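Local coordinates for protein sensor histidine kinase DcuS (Escherichia coli, PDB 3BY8) that senses C4-dicarboxylates such as fumarate and malate through its periplasmic domain and activates the response regulator DcuR by phosphorylation, at residues L18-T23 / V124-E129; D55-V60 / A104-V109; G42-A47 / P72-I77; V60-Q65 / Q79-D84. All blocks are in the same frame, centred on the assembly; numbering follows the deposited sequence. Where two conformers were deposited one is given.

In the fold
The four contacts lie within the periplasmic Cache domain and are arranged about its antiparallel sheet. Interaction 1 lays helix 8-25 over one face of the sheet; the side chain of I126 stays about 9 Å from the bound malate. Interactions 2 and 4 share V60 and both touch the ligand, their centres about 14 Å apart. Strand 120-129 connects interaction 1 to both: G127 O is 2.7 Å from L57 N of interaction 2, and A125 O is 2.8 Å from V60 N. Interaction 3 is more peripheral, its centre about 15 Å from that of interaction 1, yet P72 CG packs 3.7 Å from CB of F58, which lines the pocket.

Interaction 1. Residues L18-T23 / V124-E129; sequences LAVART and VAIGLE
V20 and A21 of helix 8-25 meet V124 and I126 of strand 120-129, where the N-terminal helix of this Cache sensor domain packs on one face of its antiparallel sheet, running nearly antiparallel to the strand. The short segments run at 154° to each other, and their axes come within 8.1 Å. A21 suits this close spot because its side chain is a single methyl, directed at the strand.

Most of the apolar touches converge on CD1 of I126. I126 extends its far end to the helix, placing CD1 3.7 Å from CB of A21 and 3.5 Å from CG1 of V20, whose side chain it crosses at about a right angle. CG1 of V20 stands opposite the backbone N (chi1 176°), which brings this branch to I126. In a separate touch, CG1 of V124 lies 4.0 Å from CB of A21. Branched residues broaden the strand's surface here, and A125 between them turns its methyl to the other side of the sheet, onto F58 and F81 of the malate pocket.

Side chain against backbone makes the second kind of contact: I126 CD1 sits 3.4 Å from the amide N of A21, while V124 CG2 lies beside A21 O. No hydrogen bond crosses, so the two elements are joined by apolar packing.

Polar bonds belong to the helix and its outer side. R22, whose CB points away from the strand, forms a salt bridge with E94. One turn of helix is doubly tied at A19 O, which takes T23 N at 3.0 Å and T23 OG1 at 2.8 Å from opposite faces of its carbonyl plane.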
loop_
_atom_site.group_PDB
_atom_site.type_symbol
_atom_site.label_atom_id
_atom_site.label_comp_id
_atom_site.label_asym_id
_atom_site.label_seq_id
_atom_site.Cartn_x
_atom_site.Cartn_y
_atom_site.Cartn_z
ATOM N N LEU A 18 0.293 -8.708 -1.848
ATOM C CA LEU A 18 1.122 -8.731 -0.654
ATOM C C LEU A 18 2.613 -8.888 -0.992
ATOM O O LEU A 18 3.466 -8.300 -0.330
ATOM C CB LEU A 18 0.673 -9.835 0.311
ATOM C CG LEU A 18 -0.211 -9.390 1.482
ATOM C CD1 LEU A 18 -0.611 -10.638 2.255
ATOM C CD2 LEU A 18 0.544 -8.377 2.390
ATOM N N ALA A 19 2.925 -9.666 -2.032
ATOM C CA ALA A 19 4.322 -9.855 -2.423
ATOM C C ALA A 19 4.889 -8.512 -2.885
ATOM O O ALA A 19 6.023 -8.154 -2.553
ATOM C CB ALA A 19 4.408 -10.887 -3.538
ATOM N N VAL A 20 4.113 -7.745 -3.640
ATOM C CA VAL A 20 4.554 -6.413 -4.044
ATOM C C VAL A 20 4.757 -5.523 -2.808
ATOM O O VAL A 20 5.781 -4.851 -2.688
ATOM C CB VAL A 20 3.525 -5.743 -5.002
ATOM C CG1 VAL A 20 3.923 -4.316 -5.356
ATOM C CG2 VAL A 20 3.366 -6.617 -6.282
ATOM N N ALA A 21 3.801 -5.551 -1.878
ATOM C CA ALA A 21 3.892 -4.698 -0.696
ATOM C C ALA A 21 5.107 -5.037 0.144
ATOM O O ALA A 21 5.823 -4.150 0.587
ATOM C CB ALA A 21 2.629 -4.866 0.105
ATOM N N ARG A 22 5.362 -6.325 0.335
ATOM C CA ARG A 22 6.496 -6.786 1.129
ATOM C C ARG A 22 7.802 -6.374 0.466
ATOM O O ARG A 22 8.748 -5.954 1.122
ATOM C CB ARG A 22 6.456 -8.309 1.277
ATOM C CG ARG A 22 5.329 -8.796 2.180
ATOM C CD ARG A 22 5.216 -10.313 2.035
ATOM N NE ARG A 22 4.250 -10.871 2.965
ATOM C CZ ARG A 22 3.994 -12.170 3.090
ATOM N NH1 ARG A 22 4.644 -13.061 2.336
ATOM N NH2 ARG A 22 3.084 -12.587 3.971
ATOM N N THR A 23 7.846 -6.474 -0.857
ATOM C CA THR A 23 9.053 -6.096 -1.555
ATOM C C THR A 23 9.342 -4.611 -1.349
ATOM O O THR A 23 10.484 -4.220 -1.017
ATOM C CB THR A 23 8.896 -6.422 -3.039
ATOM O OG1 THR A 23 8.680 -7.830 -3.185
ATOM C CG2 THR A 23 10.186 -6.031 -3.796
ATOM N N VAL A 124 3.009 -0.284 4.042
ATOM C CA VAL A 124 2.761 -0.256 2.593
ATOM C C VAL A 124 1.350 -0.851 2.444
ATOM O O VAL A 124 1.076 -1.981 2.876
ATOM C CB VAL A 124 3.719 -1.114 1.749
ATOM C CG1 VAL A 124 3.340 -0.961 0.284
ATOM C CG2 VAL A 124 5.168 -0.683 1.955
ATOM N N ALA A 125 0.464 -0.042 1.850
ATOM C CA ALA A 125 -0.923 -0.420 1.578
ATOM C C ALA A 125 -1.112 -0.544 0.057
ATOM O O ALA A 125 -0.730 0.374 -0.678
ATOM C CB ALA A 125 -1.869 0.663 2.131
ATOM N N ILE A 126 -1.714 -1.640 -0.409
ATOM C CA ILE A 126 -1.929 -1.829 -1.868
ATOM C C ILE A 126 -3.363 -2.290 -2.138
ATOM O O ILE A 126 -3.893 -3.116 -1.403
ATOM C CB ILE A 126 -0.931 -2.873 -2.435
ATOM C CG1 ILE A 126 0.485 -2.315 -2.292
ATOM C CG2 ILE A 126 -1.267 -3.223 -3.902
ATOM C CD1 ILE A 126 1.578 -3.163 -2.995
ATOM N N GLY A 127 -3.993 -1.718 -3.159
ATOM C CA GLY A 127 -5.345 -2.118 -3.485
ATOM C C GLY A 127 -5.473 -2.655 -4.903
ATOM O O GLY A 127 -4.742 -2.222 -5.812
ATOM N N LEU A 128 -6.414 -3.577 -5.054
ATOM C CA LEU A 128 -6.785 -4.233 -6.309
ATOM C C LEU A 128 -8.254 -3.833 -6.478
ATOM O O LEU A 128 -9.058 -4.105 -5.599
ATOM C CB LEU A 128 -6.744 -5.766 -6.146
ATOM C CG LEU A 128 -5.469 -6.581 -5.890
ATOM C CD1 LEU A 128 -5.745 -7.808 -5.037
ATOM C CD2 LEU A 128 -4.899 -6.993 -7.226
ATOM N N GLU A 129 -8.608 -3.222 -7.601
ATOM C CA GLU A 129 -9.992 -2.811 -7.848
ATOM C C GLU A 129 -10.944 -4.019 -7.758
ATOM O O GLU A 129 -10.716 -5.052 -8.395
ATOM C CB GLU A 129 -10.055 -2.154 -9.227
ATOM C CG GLU A 129 -11.183 -1.170 -9.422
ATOM C CD GLU A 129 -10.989 -0.312 -10.666
ATOM O OE1 GLU A 129 -11.913 0.459 -11.004
ATOM O OE2 GLU A 129 -9.908 -0.406 -11.301
#

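Interaction 2. Residues D55-V60 / A104-V109; sequences DLLFIV and AQALRV. With LMR ((2S)-2-hydroxybutanedioic acid), chain B.
L57 and F58, consecutive residues that face G127 in a classic beta bulge, both direct their side chains at segment 104-109. L57 sends CD2 over to A106 CB at 3.8 Å and to A104 O at 3.6 Å; alanines let this branched leucine end come close. The same CD2 also lies at the edge of the F58 ring.

The ring of F58 and the side chain of R108 cross at about a right angle, their flat groups tilted 65° apart. R108 brings its CG to the ring edge, 3.8 Å from CZ of F58, and then bends at chi2 and chi3, so that F58 CZ comes over one face of the guanidinium. F58 holds CG between its backbone N and carbonyl carbon (chi1 72°), the crowded position, and turns a ring face to the malate, whose C3 lies 3.7 Å above the ring centre.

In its own plane the guanidinium meets the malate hydroxyl O2, with NH1 donating at 2.9 Å and 158° and NH2 at a longer 3.3 Å. Outside the segments, NE forms a salt bridge with D85 and NH2 also donates to K82 O, fixing the rotation of the group.

The two ligand contacts divide the chemistry: phenylalanine covers the nonpolar methylene C3, while arginine grips the hydroxyl with two N-H groups. D85 probably balances the arginine's positive charge, making it a second-shell residue that positions R108.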
loop_
_atom_site.group_PDB
_atom_site.type_symbol
_atom_site.label_atom_id
_atom_site.label_comp_id
_atom_site.label_asym_id
_atom_site.label_seq_id
_atom_site.Cartn_x
_atom_site.Cartn_y
_atom_site.Cartn_z
ATOM N N ASP A 55 -0.436 -4.384 -12.185
ATOM C CA ASP A 55 -1.872 -4.206 -12.415
ATOM C C ASP A 55 -2.630 -3.976 -11.118
ATOM O O ASP A 55 -3.564 -4.711 -10.766
ATOM C CB ASP A 55 -2.445 -5.421 -13.162
ATOM C CG ASP A 55 -3.672 -5.064 -13.995
ATOM O OD1 ASP A 55 -4.245 -5.969 -14.641
ATOM O OD2 ASP A 55 -4.064 -3.873 -14.007
ATOM N N LEU A 56 -2.230 -2.917 -10.424
ATOM C CA LEU A 56 -2.826 -2.582 -9.148
ATOM C C LEU A 56 -3.522 -1.219 -9.171
ATOM O O LEU A 56 -3.194 -0.324 -9.952
ATOM C CB LEU A 56 -1.729 -2.603 -8.069
ATOM C CG LEU A 56 -0.979 -3.939 -7.947
ATOM C CD1 LEU A 56 0.305 -3.732 -7.136
ATOM C CD2 LEU A 56 -1.870 -4.999 -7.293
ATOM N N LEU A 57 -4.489 -1.051 -8.276
ATOM C CA LEU A 57 -5.229 0.194 -8.183
ATOM C C LEU A 57 -4.459 1.300 -7.474
ATOM O O LEU A 57 -4.532 2.456 -7.829
ATOM C CB LEU A 57 -6.558 -0.049 -7.439
ATOM C CG LEU A 57 -7.435 1.192 -7.224
ATOM C CD1 LEU A 57 -8.086 1.624 -8.557
ATOM C CD2 LEU A 57 -8.541 0.882 -6.207
ATOM N N PHE A 58 -3.763 0.943 -6.403
ATOM C CA PHE A 58 -2.996 1.941 -5.688
ATOM C C PHE A 58 -1.903 1.314 -4.832
ATOM O O PHE A 58 -2.006 0.180 -4.424
ATOM C CB PHE A 58 -3.903 2.766 -4.752
ATOM C CG PHE A 58 -4.411 2.014 -3.522
ATOM C CD1 PHE A 58 -3.609 1.849 -2.384
ATOM C CD2 PHE A 58 -5.729 1.542 -3.479
ATOM C CE1 PHE A 58 -4.121 1.229 -1.225
ATOM C CE2 PHE A 58 -6.247 0.920 -2.312
ATOM C CZ PHE A 58 -5.442 0.767 -1.187
ATOM N N ILE A 59 -0.839 2.089 -4.631
ATOM C CA ILE A 59 0.248 1.697 -3.733
ATOM C C ILE A 59 0.489 2.928 -2.871
ATOM O O ILE A 59 1.016 3.948 -3.328
ATOM C CB ILE A 59 1.545 1.311 -4.478
ATOM C CG1 ILE A 59 1.317 0.043 -5.304
ATOM C CG2 ILE A 59 2.653 1.095 -3.432
ATOM C CD1 ILE A 59 2.602 -0.474 -5.985
ATOM N N VAL A 60 0.046 2.852 -1.615
ATOM C CA VAL A 60 0.147 3.945 -0.678
ATOM C C VAL A 60 1.055 3.598 0.515
ATOM O O VAL A 60 0.749 2.724 1.307
ATOM C CB VAL A 60 -1.271 4.294 -0.154
ATOM C CG1 VAL A 60 -1.212 5.253 1.041
ATOM C CG2 VAL A 60 -2.075 4.908 -1.294
ATOM N N ALA A 104 -11.704 3.695 -6.149
ATOM C CA ALA A 104 -12.767 2.706 -6.238
ATOM C C ALA A 104 -12.652 1.690 -5.099
ATOM O O ALA A 104 -11.601 1.549 -4.445
ATOM C CB ALA A 104 -12.686 1.976 -7.566
ATOM N N GLN A 105 -13.752 0.986 -4.851
ATOM C CA GLN A 105 -13.825 -0.087 -3.868
ATOM C C GLN A 105 -12.785 -1.113 -4.285
ATOM O O GLN A 105 -12.630 -1.434 -5.488
ATOM C CB GLN A 105 -15.214 -0.680 -3.878
ATOM C CG GLN A 105 -16.231 0.293 -3.337
ATOM C CD GLN A 105 -17.604 -0.310 -3.306
ATOM O OE1 GLN A 105 -18.538 0.233 -2.700
ATOM N NE2 GLN A 105 -17.742 -1.452 -3.969
ATOM N N ALA A 106 -12.093 -1.646 -3.287
ATOM C CA ALA A 106 -10.969 -2.513 -3.548
ATOM C C ALA A 106 -10.677 -3.584 -2.533
ATOM O O ALA A 106 -11.108 -3.500 -1.388
ATOM C CB ALA A 106 -9.727 -1.630 -3.660
ATOM N N LEU A 107 -9.938 -4.593 -2.996
ATOM C CA LEU A 107 -9.398 -5.667 -2.182
ATOM C C LEU A 107 -8.046 -5.036 -1.837
ATOM O O LEU A 107 -7.245 -4.687 -2.717
ATOM C CB LEU A 107 -9.204 -6.926 -3.018
ATOM C CG LEU A 107 -8.518 -8.065 -2.276
ATOM C CD1 LEU A 107 -9.303 -8.467 -1.055
ATOM C CD2 LEU A 107 -8.386 -9.250 -3.248
ATOM N N ARG A 108 -7.813 -4.862 -0.546
ATOM C CA ARG A 108 -6.634 -4.156 -0.065
ATOM C C ARG A 108 -5.800 -4.977 0.883
ATOM O O ARG A 108 -6.309 -5.701 1.713
ATOM C CB ARG A 108 -7.140 -2.889 0.641
ATOM C CG ARG A 108 -7.933 -1.978 -0.291
ATOM C CD ARG A 108 -9.144 -1.285 0.385
ATOM N NE ARG A 108 -8.814 -0.477 1.569
ATOM C CZ ARG A 108 -8.671 0.838 1.574
ATOM N NH1 ARG A 108 -8.800 1.565 0.467
ATOM N NH2 ARG A 108 -8.474 1.456 2.738
ATOM N N VAL A 109 -4.482 -4.847 0.741
ATOM C CA VAL A 109 -3.541 -5.549 1.590
ATOM C C VAL A 109 -2.568 -4.554 2.219
ATOM O O VAL A 109 -2.288 -3.460 1.675
ATOM C CB VAL A 109 -2.750 -6.666 0.813
ATOM C CG1 VAL A 109 -3.771 -7.598 0.124
ATOM C CG2 VAL A 109 -1.766 -6.081 -0.203
HETATM C C1 LMR B . -6.029 5.752 0.980
HETATM O O1A LMR B . -5.051 6.146 0.399
HETATM O O1B LMR B . -6.649 6.513 1.752
HETATM C C2 LMR B . -6.668 4.500 0.463
HETATM O O2 LMR B . -7.992 4.258 1.110
HETATM C C3 LMR B . -6.673 4.411 -1.075
HETATM C C4 LMR B . -7.872 5.205 -1.631
HETATM O O4A LMR B . -7.841 6.434 -1.594
HETATM O O4B LMR B . -8.894 4.587 -2.050
#

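Interaction 3. Residues G42-A47 / P72-I77; sequences GIQAIA and PEAQRI
Q44, near the start of helix 43-53, extends its amide across I77 and A74 of the loop that carries segment 72-77. On the surface of the Cache sensor domain, this ties the helix start to the loop that follows the malate-binding residues R68 to H71. The touching across the contact is van der Waals in kind. CD1 of I77 comes up to the amide end, 3.4 Å from OE1 and 3.6 Å from CD of Q44, while NE2 passes A74 CB at 4.2 Å. The glutamine leaves the helix with CG opposite its backbone N (chi1 176°) and bends at chi2 (74°), which folds the amide over the loop. I77 offers a slim ethyl arm that can lie against it.

No hydrogen bond joins the two segments, but the amide is polar and finds its partners next to them. NE2 donates to the backbone carbonyl of H71, and OE1 is likewise hydrogen-bonded to a residue adjoining the segments. A leucine here has no N-H to offer H71 O, so that carbonyl would probably be left without its side-chain mate and the loop be held less firmly to the helix.

The charged contact lies within the loop. R76 NE bonds E73 OE1 at 2.6 Å and 154°, forming a salt bridge that meets the oxygen nearly head on; R76 also makes a cation-pi contact with F102. The turn between them is 3-10, with R76 N bonded to E73 O at 2.9 Å.

At the helix start, G42 occupies the N-cap with backbone angles that suit glycine. Farther along, A47 packs on I59 of strand 58-63, and P72 touches F58 of that strand and E48 and R51 of helix 43-53.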
loop_
_atom_site.group_PDB
_atom_site.type_symbol
_atom_site.label_atom_id
_atom_site.label_comp_id
_atom_site.label_asym_id
_atom_site.label_seq_id
_atom_site.Cartn_x
_atom_site.Cartn_y
_atom_site.Cartn_z
ATOM N N GLY A 42 10.301 10.709 -2.945
ATOM C CA GLY A 42 10.849 10.017 -4.098
ATOM C C GLY A 42 10.062 8.718 -4.147
ATOM O O GLY A 42 10.165 7.921 -5.091
ATOM N N ILE A 43 9.254 8.530 -3.110
ATOM C CA ILE A 43 8.415 7.355 -2.941
ATOM C C ILE A 43 7.286 7.314 -3.980
ATOM O O ILE A 43 7.010 6.268 -4.570
ATOM C CB ILE A 43 7.856 7.340 -1.495
ATOM C CG1 ILE A 43 9.030 7.315 -0.503
ATOM C CG2 ILE A 43 6.956 6.139 -1.292
ATOM C CD1 ILE A 43 8.649 7.408 0.958
ATOM N N GLN A 44 6.665 8.466 -4.225
ATOM C CA GLN A 44 5.593 8.564 -5.201
ATOM C C GLN A 44 5.997 7.960 -6.550
ATOM O O GLN A 44 5.264 7.160 -7.129
ATOM C CB GLN A 44 5.186 10.025 -5.377
ATOM C CG GLN A 44 4.131 10.251 -6.452
ATOM C CD GLN A 44 2.734 9.802 -6.035
ATOM O OE1 GLN A 44 2.541 9.202 -4.970
ATOM N NE2 GLN A 44 1.753 10.089 -6.879
ATOM N N ALA A 45 7.184 8.343 -7.047
ATOM C CA ALA A 45 7.692 7.844 -8.326
ATOM C C ALA A 45 7.806 6.323 -8.410
ATOM O O ALA A 45 7.375 5.700 -9.391
ATOM C CB ALA A 45 9.054 8.473 -8.619
ATOM N N ILE A 46 8.375 5.727 -7.373
ATOM C CA ILE A 46 8.548 4.282 -7.332
ATOM C C ILE A 46 7.207 3.577 -7.192
ATOM O O ILE A 46 6.927 2.608 -7.900
ATOM C CB ILE A 46 9.460 3.881 -6.162
ATOM C CG1 ILE A 46 10.846 4.503 -6.370
ATOM C CG2 ILE A 46 9.532 2.358 -6.051
ATOM C CD1 ILE A 46 11.752 4.372 -5.180
ATOM N N ALA A 47 6.373 4.082 -6.286
ATOM C CA ALA A 47 5.052 3.495 -6.061
ATOM C C ALA A 47 4.226 3.452 -7.356
ATOM O O ALA A 47 3.568 2.456 -7.661
ATOM C CB ALA A 47 4.304 4.275 -4.965
ATOM N N PRO A 72 -2.263 7.497 -5.980
ATOM C CA PRO A 72 -2.443 7.816 -7.405
ATOM C C PRO A 72 -2.829 9.280 -7.619
ATOM O O PRO A 72 -2.531 9.842 -8.674
ATOM C CB PRO A 72 -3.544 6.863 -7.845
ATOM C CG PRO A 72 -3.292 5.658 -7.000
ATOM C CD PRO A 72 -2.969 6.249 -5.636
ATOM N N GLU A 73 -3.515 9.868 -6.639
ATOM C CA GLU A 73 -3.915 11.283 -6.649
ATOM C C GLU A 73 -2.882 11.992 -5.785
ATOM O O GLU A 73 -2.940 11.960 -4.548
ATOM C CB GLU A 73 -5.319 11.454 -6.061
ATOM C CG GLU A 73 -6.372 10.685 -6.840
ATOM C CD GLU A 73 -7.766 10.814 -6.246
ATOM O OE1 GLU A 73 -7.926 11.472 -5.187
ATOM O OE2 GLU A 73 -8.690 10.250 -6.862
ATOM N N ALA A 74 -1.931 12.648 -6.437
ATOM C CA ALA A 74 -0.853 13.314 -5.718
ATOM C C ALA A 74 -1.292 14.300 -4.655
ATOM O O ALA A 74 -0.584 14.521 -3.683
ATOM C CB ALA A 74 0.104 13.986 -6.699
ATOM N N GLN A 75 -2.461 14.909 -4.820
ATOM C CA GLN A 75 -2.932 15.855 -3.813
ATOM C C GLN A 75 -3.148 15.203 -2.441
ATOM O O GLN A 75 -3.295 15.895 -1.434
ATOM C CB GLN A 75 -4.261 16.467 -4.253
ATOM C CG GLN A 75 -5.363 15.417 -4.332
ATOM C CD GLN A 75 -6.719 15.990 -4.671
ATOM O OE1 GLN A 75 -7.668 15.249 -4.913
ATOM N NE2 GLN A 75 -6.817 17.312 -4.694
ATOM N N ARG A 76 -3.175 13.876 -2.395
ATOM C CA ARG A 76 -3.434 13.209 -1.119
ATOM C C ARG A 76 -2.199 12.875 -0.318
ATOM O O ARG A 76 -2.278 12.381 0.811
ATOM C CB ARG A 76 -4.290 11.978 -1.365
ATOM C CG ARG A 76 -5.618 12.392 -1.982
ATOM C CD ARG A 76 -6.661 11.320 -1.970
ATOM N NE ARG A 76 -7.888 11.801 -2.607
ATOM C CZ ARG A 76 -8.758 12.644 -2.055
ATOM N NH1 ARG A 76 -8.571 13.131 -0.831
ATOM N NH2 ARG A 76 -9.835 12.996 -2.739
ATOM N N ILE A 77 -1.050 13.154 -0.913
ATOM C CA ILE A 77 0.211 12.929 -0.235
ATOM C C ILE A 77 0.279 13.916 0.928
ATOM O O ILE A 77 -0.072 15.094 0.795
ATOM C CB ILE A 77 1.363 13.133 -1.207
ATOM C CG1 ILE A 77 1.252 12.088 -2.309
ATOM C CG2 ILE A 77 2.707 13.045 -0.477
ATOM C CD1 ILE A 77 2.267 12.217 -3.384
#

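Interaction 4. Residues V60-Q65 / Q79-D84; sequences VVTDMQ and QPFKGD. With LMR ((2S)-2-hydroxybutanedioic acid), chain B.
V60 and T62, on the edge strand 58-63 of the Cache domain's antiparallel sheet, direct their side chains at F81 in the loop that closes over the malate pocket. The tight part is apolar. V60 CG1 comes to the edge of the F81 ring, in its plane and 3.7 Å from CD2. T62 adds its methyl CG2 near the same carbon at a looser 4.1 Å. Valine suits its place because a compact branched side chain can pack one methyl against the ring edge.

F81 carries its ring opposite the backbone N (chi1 -173°) and lays one face on the ligand, whose carboxylate carbon C1 stands 3.4 Å above it, offset toward the rim. A serine in its place would probably strip this flat cover from the malate carboxylate and open a gap beside V60. Next in the chain, the backbone of K82 grips the ligand twice: its N donates to O1B at 2.8 Å and 164°, and its O accepts from the hydroxyl O2 at 2.7 Å. G83 follows with backbone angles that call for glycine; a side chain there would also press on the F81 ring.

Toward solvent the contact thins. P80 and Q65 are exposed and barely meet the facing segment, and the chain from D63 to Q65 is shaped by its own polar bonds instead. D63 OD1 accepts from Q65 N in an Asx turn, the N-H arriving from above the carboxylate plane, and also takes L67 N. Beside it, T62 OG1 donates to D63 O at 2.9 Å.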
loop_
_atom_site.group_PDB
_atom_site.type_symbol
_atom_site.label_atom_id
_atom_site.label_comp_id
_atom_site.label_asym_id
_atom_site.label_seq_id
_atom_site.Cartn_x
_atom_site.Cartn_y
_atom_site.Cartn_z
ATOM N N VAL A 60 0.046 2.852 -1.615
ATOM C CA VAL A 60 0.147 3.945 -0.678
ATOM C C VAL A 60 1.055 3.598 0.515
ATOM O O VAL A 60 0.749 2.724 1.307
ATOM C CB VAL A 60 -1.271 4.294 -0.154
ATOM C CG1 VAL A 60 -1.212 5.253 1.041
ATOM C CG2 VAL A 60 -2.075 4.908 -1.294
ATOM N N VAL A 61 2.182 4.296 0.619
ATOM C CA VAL A 61 3.117 4.102 1.717
ATOM C C VAL A 61 2.762 5.137 2.764
ATOM O O VAL A 61 2.500 6.282 2.408
ATOM C CB VAL A 61 4.544 4.389 1.244
ATOM C CG1 VAL A 61 5.520 4.410 2.426
ATOM C CG2 VAL A 61 4.936 3.364 0.252
ATOM N N THR A 62 2.695 4.747 4.034
ATOM C CA THR A 62 2.421 5.698 5.104
ATOM C C THR A 62 3.453 5.583 6.221
ATOM O O THR A 62 4.206 4.589 6.301
ATOM C CB THR A 62 1.048 5.487 5.792
ATOM O OG1 THR A 62 1.120 4.406 6.731
ATOM C CG2 THR A 62 -0.023 5.199 4.771
ATOM N N ASP A 63 3.504 6.623 7.060
ATOM C CA ASP A 63 4.340 6.579 8.253
ATOM C C ASP A 63 3.486 5.974 9.394
ATOM O O ASP A 63 2.346 5.483 9.150
ATOM C CB ASP A 63 4.869 7.978 8.643
ATOM C CG ASP A 63 3.771 8.997 8.896
ATOM O OD1 ASP A 63 2.623 8.654 9.286
ATOM O OD2 ASP A 63 4.110 10.192 8.744
ATOM N N MET A 64 3.994 6.014 10.636
ATOM C CA MET A 64 3.284 5.416 11.764
ATOM C C MET A 64 2.040 6.166 12.265
ATOM O O MET A 64 1.303 5.666 13.108
ATOM C CB MET A 64 4.270 5.157 12.915
ATOM C CG MET A 64 5.326 4.102 12.538
ATOM S SD MET A 64 4.627 2.472 12.042
ATOM C CE MET A 64 3.659 2.015 13.549
ATOM N N GLN A 65 1.810 7.345 11.717
ATOM C CA GLN A 65 0.625 8.115 12.067
ATOM C C GLN A 65 -0.382 8.011 10.914
ATOM O O GLN A 65 -1.436 8.638 10.946
ATOM C CB GLN A 65 0.993 9.585 12.299
ATOM C CG GLN A 65 1.746 9.843 13.616
ATOM C CD GLN A 65 3.127 9.228 13.658
ATOM O OE1 GLN A 65 3.995 9.561 12.850
ATOM N NE2 GLN A 65 3.342 8.326 14.607
ATOM N N GLN A 79 -1.541 13.659 3.684
ATOM C CA GLN A 79 -2.782 13.612 4.441
ATOM C C GLN A 79 -2.964 12.201 5.010
ATOM O O GLN A 79 -2.324 11.246 4.533
ATOM C CB GLN A 79 -3.964 14.012 3.550
ATOM C CG GLN A 79 -3.759 15.421 2.971
ATOM C CD GLN A 79 -4.863 15.879 2.049
ATOM O OE1 GLN A 79 -5.405 15.094 1.271
ATOM N NE2 GLN A 79 -5.190 17.172 2.112
ATOM N N PRO A 80 -3.823 12.048 6.028
ATOM C CA PRO A 80 -4.046 10.735 6.631
ATOM C C PRO A 80 -4.747 9.731 5.743
ATOM O O PRO A 80 -5.691 10.053 5.006
ATOM C CB PRO A 80 -4.903 11.032 7.862
ATOM C CG PRO A 80 -4.716 12.504 8.109
ATOM C CD PRO A 80 -4.597 13.084 6.734
ATOM N N PHE A 81 -4.267 8.497 5.840
ATOM C CA PHE A 81 -4.861 7.376 5.120
ATOM C C PHE A 81 -6.352 7.263 5.477
ATOM O O PHE A 81 -6.741 7.522 6.619
ATOM C CB PHE A 81 -4.139 6.109 5.554
ATOM C CG PHE A 81 -4.536 4.882 4.770
ATOM C CD1 PHE A 81 -5.573 4.060 5.191
ATOM C CD2 PHE A 81 -3.882 4.569 3.570
ATOM C CE1 PHE A 81 -5.960 2.953 4.453
ATOM C CE2 PHE A 81 -4.265 3.455 2.814
ATOM C CZ PHE A 81 -5.289 2.648 3.238
ATOM N N LYS A 82 -7.175 6.886 4.508
ATOM C CA LYS A 82 -8.594 6.688 4.758
ATOM C C LYS A 82 -8.913 5.198 4.701
ATOM O O LYS A 82 -8.732 4.563 3.670
ATOM C CB LYS A 82 -9.456 7.438 3.731
ATOM C CG LYS A 82 -10.942 7.190 3.970
ATOM C CD LYS A 82 -11.827 7.803 2.902
ATOM C CE LYS A 82 -12.076 9.268 3.151
ATOM N NZ LYS A 82 -13.080 9.786 2.169
ATOM N N GLY A 83 -9.376 4.648 5.819
ATOM C CA GLY A 83 -9.719 3.242 5.897
ATOM C C GLY A 83 -9.231 2.642 7.197
ATOM O O GLY A 83 -8.023 2.728 7.506
ATOM N N ASP A 84 -10.133 2.022 7.961
ATOM C CA ASP A 84 -9.725 1.426 9.226
ATOM C C ASP A 84 -8.917 0.146 9.054
ATOM O O ASP A 84 -8.330 -0.386 10.016
ATOM C CB ASP A 84 -10.949 1.161 10.106
ATOM C CG ASP A 84 -11.542 2.447 10.653
ATOM O OD1 ASP A 84 -10.813 3.471 10.702
ATOM O OD2 ASP A 84 -12.734 2.412 11.033
HETATM C C1 LMR B . -6.029 5.752 0.980
HETATM O O1A LMR B . -5.051 6.146 0.399
HETATM O O1B LMR B . -6.649 6.513 1.752
HETATM C C2 LMR B . -6.668 4.500 0.463
HETATM O O2 LMR B . -7.992 4.258 1.110
HETATM C C3 LMR B . -6.673 4.411 -1.075
HETATM C C4 LMR B . -7.872 5.205 -1.631
HETATM O O4A LMR B . -7.841 6.434 -1.594
HETATM O O4B LMR B . -8.894 4.587 -2.050
#